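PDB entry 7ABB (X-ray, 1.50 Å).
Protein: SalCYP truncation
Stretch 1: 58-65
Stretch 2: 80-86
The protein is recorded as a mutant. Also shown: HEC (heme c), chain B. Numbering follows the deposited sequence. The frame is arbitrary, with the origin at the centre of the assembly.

Stretch 1 (58-65) DEDTFSVS
Stretch 2 (80-86) PLTIQGR

A glutamine side chain can tie two backbone segments together, its amide offering an acceptor and a donor at once, and the contact between residues 58-65 and 80-86 illustrates this. The CA-to-CB bond of Gln84 points toward the other segment, and its side chain (chi1 70°, p; chi2 180°, t; chi3 56°) reaches it: Val64 N donates to Gln84 OE1 at 2.8 Å, nearly straight at 168°. The amide nitrogen completes the grip less firmly: Gln84 NE2 gives a weak hydrogen bond to Glu59 O at 3.4 Å, and one water bridges the same two atoms, donating to Glu59 O at 2.9 Å and accepting a weak bond from Gln84 NE2 at 3.1 Å. The oxygen of a second water donates to Glu59 OE1 at 2.6 Å and accepts from Gly85 N at 3.2 Å, while Glu59, m at chi1 and t at chi2, lays OE1 3.6 Å from Gln84 CB.

The receiving backbone is shaped locally. Asp58, t at chi1, accepts from Thr61 OG1 through OD2 at 2.6 Å; residues 59-61 follow with helical angles, and Phe62-Ser63 turn extended.

Packing centres on Val64 (chi1 m), whose CA lies 5.5 Å from Thr82 CA. Its CG2 rests 3.8 Å from Thr82 C and 3.8 Å from Ile83 O, a compact branched side chain against the backbone of the second half of the type I turn Pro80-Ile83. Gly85, phi 91° and psi -159°, adopts angles that call for glycine, just before a helix. The two stretches bury 327 Å² between them, both sides summed, with Gln84 the largest contributor.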

# COMPACT_ATOMS: atom_id res chain seq x y z
N ASP A 58 -5.57 -1.40 19.68
CA ASP A 58 -6.65 -1.69 20.65
C ASP A 58 -7.93 -1.95 19.87
O ASP A 58 -8.80 -1.09 19.75
CB ASP A 58 -6.80 -0.54 21.61
CG ASP A 58 -7.88 -0.77 22.64
OD1 ASP A 58 -8.42 -1.89 22.69
OD2 ASP A 58 -8.18 0.20 23.39
N GLU A 59 -8.07 -3.18 19.35
CA GLU A 59 -9.26 -3.53 18.59
C GLU A 59 -10.51 -3.68 19.45
O GLU A 59 -11.61 -3.65 18.91
CB GLU A 59 -9.02 -4.82 17.82
CG GLU A 59 -7.93 -4.68 16.81
CD GLU A 59 -7.79 -5.90 15.94
OE1 GLU A 59 -8.06 -7.03 16.40
OE2 GLU A 59 -7.39 -5.70 14.78
N ASP A 60 -10.37 -3.82 20.77
CA ASP A 60 -11.57 -3.88 21.60
C ASP A 60 -12.22 -2.51 21.72
O ASP A 60 -13.42 -2.41 22.01
CB ASP A 60 -11.24 -4.42 22.99
CG ASP A 60 -10.77 -5.87 22.98
OD1 ASP A 60 -11.00 -6.61 21.99
OD2 ASP A 60 -10.18 -6.28 24.00
N THR A 61 -11.45 -1.44 21.52
CA THR A 61 -12.00 -0.09 21.53
C THR A 61 -12.28 0.42 20.12
O THR A 61 -13.26 1.14 19.90
CB THR A 61 -11.01 0.87 22.21
OG1 THR A 61 -10.79 0.46 23.56
CG2 THR A 61 -11.47 2.33 22.17
N PHE A 62 -11.42 0.05 19.17
CA PHE A 62 -11.48 0.49 17.77
C PHE A 62 -11.65 -0.75 16.89
O PHE A 62 -10.67 -1.35 16.47
CB PHE A 62 -10.22 1.26 17.39
CG PHE A 62 -10.03 2.55 18.15
CD1 PHE A 62 -10.65 3.70 17.70
CD2 PHE A 62 -9.25 2.60 19.28
CE1 PHE A 62 -10.45 4.91 18.37
CE2 PHE A 62 -9.06 3.81 19.96
CZ PHE A 62 -9.67 4.94 19.50
N SER A 63 -12.91 -1.10 16.62
CA SER A 63 -13.25 -2.34 15.93
C SER A 63 -13.10 -2.21 14.42
O SER A 63 -13.33 -1.14 13.84
CB SER A 63 -14.69 -2.70 16.27
OG SER A 63 -15.08 -3.85 15.54
N VAL A 64 -12.72 -3.32 13.78
CA VAL A 64 -12.75 -3.40 12.31
C VAL A 64 -14.07 -3.96 11.80
O VAL A 64 -14.36 -3.86 10.60
CB VAL A 64 -11.62 -4.26 11.72
CG1 VAL A 64 -10.23 -3.77 12.18
CG2 VAL A 64 -11.80 -5.73 12.02
N SER A 65 -14.86 -4.59 12.66
CA SER A 65 -16.11 -5.21 12.23
C SER A 65 -17.18 -4.16 11.93
O SER A 65 -17.70 -3.51 12.84
CB SER A 65 -16.62 -6.18 13.30
OG SER A 65 -15.77 -7.32 13.39
N PRO A 80 -8.39 -10.95 4.96
CA PRO A 80 -8.57 -10.90 6.42
C PRO A 80 -8.87 -9.51 6.97
O PRO A 80 -8.87 -9.32 8.18
CB PRO A 80 -7.22 -11.37 6.94
CG PRO A 80 -6.24 -10.83 5.92
CD PRO A 80 -6.97 -10.79 4.59
N LEU A 81 -9.12 -8.55 6.08
CA LEU A 81 -9.13 -7.14 6.45
C LEU A 81 -10.21 -6.81 7.49
O LEU A 81 -9.98 -5.99 8.39
CB LEU A 81 -9.33 -6.31 5.18
CG LEU A 81 -9.10 -4.80 5.20
CD1 LEU A 81 -7.70 -4.42 5.67
CD2 LEU A 81 -9.36 -4.27 3.80
N THR A 82 -11.40 -7.40 7.37
CA THR A 82 -12.55 -7.01 8.16
C THR A 82 -12.92 -8.04 9.22
O THR A 82 -14.02 -7.97 9.79
CB THR A 82 -13.76 -6.75 7.26
OG1 THR A 82 -14.21 -7.99 6.69
CG2 THR A 82 -13.40 -5.79 6.15
N ILE A 83 -12.05 -8.99 9.50
CA ILE A 83 -12.30 -9.94 10.58
C ILE A 83 -11.31 -9.64 11.69
O ILE A 83 -10.22 -9.12 11.46
CB ILE A 83 -12.22 -11.40 10.11
CG1 ILE A 83 -10.87 -11.66 9.46
CG2 ILE A 83 -13.34 -11.70 9.13
CD1 ILE A 83 -10.62 -13.10 9.16
N GLN A 84 -11.71 -9.93 12.93
CA GLN A 84 -10.80 -9.70 14.03
C GLN A 84 -11.01 -10.79 15.06
O GLN A 84 -11.98 -11.56 15.00
CB GLN A 84 -10.96 -8.29 14.66
CG GLN A 84 -12.25 -8.03 15.44
CD GLN A 84 -12.33 -6.60 16.03
OE1 GLN A 84 -12.21 -5.61 15.32
NE2 GLN A 84 -12.53 -6.53 17.34
N GLY A 85 -10.08 -10.87 15.98
CA GLY A 85 -10.11 -11.87 17.02
C GLY A 85 -9.37 -13.12 16.60
O GLY A 85 -8.52 -13.12 15.71
N ARG A 86 -9.70 -14.22 17.27
CA ARG A 86 -8.91 -15.43 17.09
C ARG A 86 -8.93 -15.91 15.63
O ARG A 86 -7.93 -16.44 15.14
CB ARG A 86 -9.40 -16.53 18.04
CG ARG A 86 -10.63 -17.25 17.59
CD ARG A 86 -11.01 -18.35 18.58
NE ARG A 86 -11.55 -17.81 19.82
CZ ARG A 86 -11.02 -17.99 21.03
NH1 ARG A 86 -9.89 -18.67 21.20
NH2 ARG A 86 -11.63 -17.48 22.10
FE HEC B . -0.90 -3.75 2.56
CHA HEC B . -3.12 -4.20 5.14
CHB HEC B . -0.47 -0.51 3.59
CHC HEC B . 1.36 -3.28 0.01
CHD HEC B . -1.61 -6.84 1.33
NA HEC B . -1.65 -2.60 4.04
C1A HEC B . -2.53 -2.98 5.05
C2A HEC B . -2.76 -1.89 5.98
C3A HEC B . -2.00 -0.88 5.54
C4A HEC B . -1.32 -1.30 4.34
CMA HEC B . -1.87 0.54 6.13
CAA HEC B . -3.66 -1.93 7.27
CBA HEC B . -5.12 -1.55 7.01
CGA HEC B . -5.89 -1.56 8.32
O1A HEC B . -7.12 -1.38 8.21
O2A HEC B . -5.25 -1.73 9.39
NB HEC B . 0.18 -2.19 1.89
C1B HEC B . 0.26 -0.94 2.48
C2B HEC B . 1.24 -0.19 1.76
C3B HEC B . 1.76 -0.96 0.79
C4B HEC B . 1.09 -2.22 0.84
CMB HEC B . 1.58 1.26 2.16
CAB HEC B . 2.79 -0.73 -0.29
CBB HEC B . 3.66 0.47 -0.12
NC HEC B . -0.28 -4.85 0.96
C1C HEC B . 0.72 -4.50 0.09
C2C HEC B . 1.01 -5.62 -0.77
C3C HEC B . 0.19 -6.64 -0.42
C4C HEC B . -0.63 -6.15 0.66
CMC HEC B . 2.08 -5.59 -1.86
CAC HEC B . 0.02 -8.05 -1.01
CBC HEC B . 1.15 -8.65 -1.85
ND HEC B . -2.14 -5.21 3.12
C1D HEC B . -2.26 -6.42 2.44
C2D HEC B . -3.21 -7.22 3.14
C3D HEC B . -3.70 -6.44 4.31
C4D HEC B . -2.96 -5.20 4.23
CMD HEC B . -3.65 -8.63 2.73
CAD HEC B . -4.73 -6.86 5.37
CBD HEC B . -3.98 -7.48 6.52
CGD HEC B . -4.94 -7.82 7.65
O1D HEC B . -4.55 -8.59 8.55
O2D HEC B . -6.07 -7.30 7.61
O HOH W 1 -14.22 -4.79 19.24
O HOH W 2 -7.60 -9.16 14.95